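Local atomic coordinates of C24 protein (PDB entry 6OV6), a protein that binds manganese and probably forms the receptor-binding tip of a bacteriophage long tail fiber. Residues A[65-70]-A[97-102]. Residues are numbered along the deposited sequence; the frame is centred on the assembly and turned at random.
Sequences KFVGGQ and ERYVTF
Strands 65-67 and 97-102 run parallel, their short axes 37° apart, and Val100 serves both neighbours of Phe66: its N-H bonds Lys65 O at 3.0 Å, nearly straight, and its carbonyl O accepts from Val67 N at 2.8 Å. One step back the strands have spread, and a water bridges Lys65 N to Arg98 O. One step on, Thr101 fills in with its side chain: OG1, anti to its own N, donates to Val67 O at 2.6 Å, coming in from above the carbonyl plane. Threonine suits this place because its hydroxyl reaches a carbonyl of the neighbouring strand. The pair belongs to the mixed sheet at one end of this elongated fiber protein, where 62-70 also pairs antiparallel with 51-59, and 96-102 with 74-81. Phe66 and Val100 share the buried face; the phenyl, CG anti to the backbone N (chi1 178°), crosses Val100 obliquely, CD1 lying 3.6 Å from Val100 CG1. Its far edge meets Phe102 in a T-shaped stack, Phe66 CZ standing 3.7 Å from Phe102 CZ, over the ring face near its rim, with the planes at 87°. Trp111 stacks on Phe66 and meets Phe102 edge-to-face, so flat, apolar rings fit here. On the opposite face, Val67 CG2 touches Tyr99 CD1 at 3.7 Å, an apolar contact that leaves the tyrosine hydroxyl to hydrogen-bond Thr80.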
ATOM      1  N   LYS A  65       1.573 -50.633  -4.177  1.00 25.74           N
ATOM      2  CA  LYS A  65       2.326 -50.710  -2.932  1.00 26.09           C
ATOM      3  C   LYS A  65       3.782 -50.393  -3.363  1.00 29.44           C
ATOM      4  O   LYS A  65       4.217 -50.815  -4.446  1.00 29.26           O
ATOM      5  CB  LYS A  65       2.291 -52.130  -2.332  1.00 30.61           C
ATOM      6  CG  LYS A  65       0.962 -52.489  -1.673  1.00 49.21           C
ATOM      7  CD  LYS A  65       0.785 -54.001  -1.504  1.00 61.66           C
ATOM      8  CE  LYS A  65      -0.647 -54.371  -1.176  1.00 71.40           C
ATOM      9  NZ  LYS A  65      -0.838 -55.845  -1.137  1.00 85.65           N
ATOM     10  N   PHE A  66       4.489 -49.612  -2.544  1.00 26.24           N
ATOM     11  CA  PHE A  66       5.874 -49.245  -2.764  1.00 26.03           C
ATOM     12  C   PHE A  66       6.692 -49.935  -1.696  1.00 32.06           C
ATOM     13  O   PHE A  66       6.379 -49.820  -0.496  1.00 32.11           O
ATOM     14  CB  PHE A  66       6.090 -47.717  -2.706  1.00 27.08           C
ATOM     15  CG  PHE A  66       7.537 -47.310  -2.892  1.00 28.57           C
ATOM     16  CD1 PHE A  66       8.074 -47.155  -4.164  1.00 31.01           C
ATOM     17  CD2 PHE A  66       8.369 -47.100  -1.793  1.00 29.02           C
ATOM     18  CE1 PHE A  66       9.415 -46.783  -4.342  1.00 31.28           C
ATOM     19  CE2 PHE A  66       9.708 -46.704  -1.970  1.00 31.87           C
ATOM     20  CZ  PHE A  66      10.221 -46.550  -3.244  1.00 30.49           C
ATOM     21  N   VAL A  67       7.746 -50.638  -2.130  1.00 30.25           N
ATOM     22  CA  VAL A  67       8.667 -51.314  -1.208  1.00 31.41           C
ATOM     23  C   VAL A  67       9.931 -50.453  -1.124  1.00 35.57           C
ATOM     24  O   VAL A  67      10.644 -50.286  -2.113  1.00 35.68           O
ATOM     25  CB  VAL A  67       8.959 -52.794  -1.603  1.00 34.57           C
ATOM     26  CG1 VAL A  67      10.046 -53.413  -0.695  1.00 34.31           C
ATOM     27  CG2 VAL A  67       7.684 -53.632  -1.550  1.00 33.80           C
ATOM     28  N   GLY A  68      10.152 -49.864   0.042  1.00 34.21           N
ATOM     29  CA  GLY A  68      11.310 -49.017   0.282  1.00 34.82           C
ATOM     30  C   GLY A  68      12.572 -49.799   0.583  1.00 41.70           C
ATOM     31  O   GLY A  68      12.643 -51.009   0.346  1.00 42.29           O
ATOM     32  N   GLY A  69      13.553 -49.088   1.112  1.00 40.19           N
ATOM     33  CA  GLY A  69      14.875 -49.598   1.463  1.00 40.19           C
ATOM     34  C   GLY A  69      15.883 -48.494   1.242  1.00 43.60           C
ATOM     35  O   GLY A  69      15.534 -47.318   1.396  1.00 42.98           O
ATOM     36  N   GLN A  70      17.115 -48.850   0.829  1.00 40.34           N
ATOM     37  CA  GLN A  70      18.169 -47.870   0.542  1.00 40.94           C
ATOM     38  C   GLN A  70      17.762 -46.997  -0.648  1.00 43.19           C
ATOM     39  O   GLN A  70      17.505 -47.518  -1.733  1.00 40.83           O
ATOM     40  CB  GLN A  70      19.538 -48.552   0.270  1.00 42.29           C
ATOM     41  CG  GLN A  70      20.216 -49.157   1.512  1.00 52.18           C
ATOM     42  CD  GLN A  70      20.591 -48.152   2.585  1.00 54.34           C
ATOM     43  OE1 GLN A  70      21.303 -47.164   2.345  1.00 45.54           O
ATOM     44  NE2 GLN A  70      20.133 -48.410   3.803  1.00 43.66           N
ATOM     45  N   GLU A  97       2.893 -60.992  -8.077  1.00 34.98           N
ATOM     46  CA  GLU A  97       2.371 -59.752  -7.487  1.00 33.68           C
ATOM     47  C   GLU A  97       3.153 -58.591  -8.099  1.00 34.83           C
ATOM     48  O   GLU A  97       4.330 -58.756  -8.441  1.00 34.91           O
ATOM     49  CB  GLU A  97       2.491 -59.763  -5.947  1.00 35.56           C
ATOM     50  CG  GLU A  97       3.898 -60.003  -5.426  1.00 46.38           C
ATOM     51  CD  GLU A  97       4.017 -60.073  -3.918  1.00 77.56           C
ATOM     52  OE1 GLU A  97       3.677 -61.131  -3.339  1.00 75.84           O
ATOM     53  OE2 GLU A  97       4.516 -59.093  -3.322  1.00 77.61           O
ATOM     54  N   ARG A  98       2.488 -57.450  -8.290  1.00 28.32           N
ATOM     55  CA  ARG A  98       3.089 -56.260  -8.870  1.00 28.67           C
ATOM     56  C   ARG A  98       3.187 -55.165  -7.834  1.00 32.59           C
ATOM     57  O   ARG A  98       2.258 -54.950  -7.072  1.00 31.74           O
ATOM     58  CB  ARG A  98       2.315 -55.806 -10.121  1.00 28.68           C
ATOM     59  CG  ARG A  98       2.606 -56.720 -11.312  1.00 31.62           C
ATOM     60  CD  ARG A  98       1.621 -56.583 -12.449  1.00 32.23           C
ATOM     61  NE  ARG A  98       1.818 -55.330 -13.174  1.00 35.07           N
ATOM     62  CZ  ARG A  98       0.985 -54.300 -13.112  1.00 37.11           C
ATOM     63  NH1 ARG A  98      -0.121 -54.378 -12.384  1.00 32.57           N
ATOM     64  NH2 ARG A  98       1.236 -53.197 -13.800  1.00 30.69           N
ATOM     65  N   TYR A  99       4.332 -54.506  -7.778  1.00 28.98           N
ATOM     66  CA  TYR A  99       4.600 -53.443  -6.810  1.00 28.80           C
ATOM     67  C   TYR A  99       5.707 -52.600  -7.373  1.00 30.22           C
ATOM     68  O   TYR A  99       6.289 -52.938  -8.405  1.00 29.64           O
ATOM     69  CB  TYR A  99       5.009 -54.031  -5.409  1.00 30.71           C
ATOM     70  CG  TYR A  99       6.226 -54.932  -5.462  1.00 32.94           C
ATOM     71  CD1 TYR A  99       7.496 -54.442  -5.165  1.00 34.49           C
ATOM     72  CD2 TYR A  99       6.117 -56.262  -5.871  1.00 35.19           C
ATOM     73  CE1 TYR A  99       8.626 -55.254  -5.260  1.00 36.35           C
ATOM     74  CE2 TYR A  99       7.244 -57.079  -5.985  1.00 36.69           C
ATOM     75  CZ  TYR A  99       8.494 -56.576  -5.662  1.00 43.29           C
ATOM     76  OH  TYR A  99       9.602 -57.376  -5.774  1.00 45.98           O
ATOM     77  N   VAL A 100       5.981 -51.483  -6.723  1.00 26.68           N
ATOM     78  CA  VAL A 100       7.051 -50.580  -7.138  1.00 25.64           C
ATOM     79  C   VAL A 100       8.136 -50.626  -6.078  1.00 29.29           C
ATOM     80  O   VAL A 100       7.826 -50.703  -4.888  1.00 29.38           O
ATOM     81  CB  VAL A 100       6.492 -49.153  -7.383  1.00 27.59           C
ATOM     82  CG1 VAL A 100       7.595 -48.123  -7.650  1.00 27.54           C
ATOM     83  CG2 VAL A 100       5.513 -49.180  -8.549  1.00 26.54           C
ATOM     84  N   THR A 101       9.405 -50.587  -6.522  1.00 27.98           N
ATOM     85  CA  THR A 101      10.577 -50.547  -5.648  1.00 27.97           C
ATOM     86  C   THR A 101      11.752 -49.818  -6.291  1.00 31.14           C
ATOM     87  O   THR A 101      11.712 -49.522  -7.490  1.00 29.91           O
ATOM     88  CB  THR A 101      10.919 -51.938  -5.052  1.00 33.88           C
ATOM     89  OG1 THR A 101      11.763 -51.728  -3.922  1.00 31.70           O
ATOM     90  CG2 THR A 101      11.597 -52.870  -6.040  1.00 30.99           C
ATOM     91  N   PHE A 102      12.822 -49.561  -5.512  1.00 28.06           N
ATOM     92  CA  PHE A 102      14.031 -48.985  -6.081  1.00 28.95           C
ATOM     93  C   PHE A 102      14.646 -50.049  -6.970  1.00 32.27           C
ATOM     94  O   PHE A 102      14.762 -51.223  -6.575  1.00 31.37           O
ATOM     95  CB  PHE A 102      15.018 -48.551  -4.991  1.00 30.96           C
ATOM     96  CG  PHE A 102      14.526 -47.378  -4.178  1.00 31.16           C
ATOM     97  CD1 PHE A 102      14.386 -46.120  -4.756  1.00 32.20           C
ATOM     98  CD2 PHE A 102      14.210 -47.531  -2.836  1.00 32.50           C
ATOM     99  CE1 PHE A 102      13.937 -45.027  -4.000  1.00 32.72           C
ATOM    100  CE2 PHE A 102      13.780 -46.441  -2.079  1.00 34.95           C
ATOM    101  CZ  PHE A 102      13.649 -45.194  -2.666  1.00 31.69           C
TER
HETATM  102  O   HOH W   1       0.991 -53.118  -5.605  1.00 32.92           O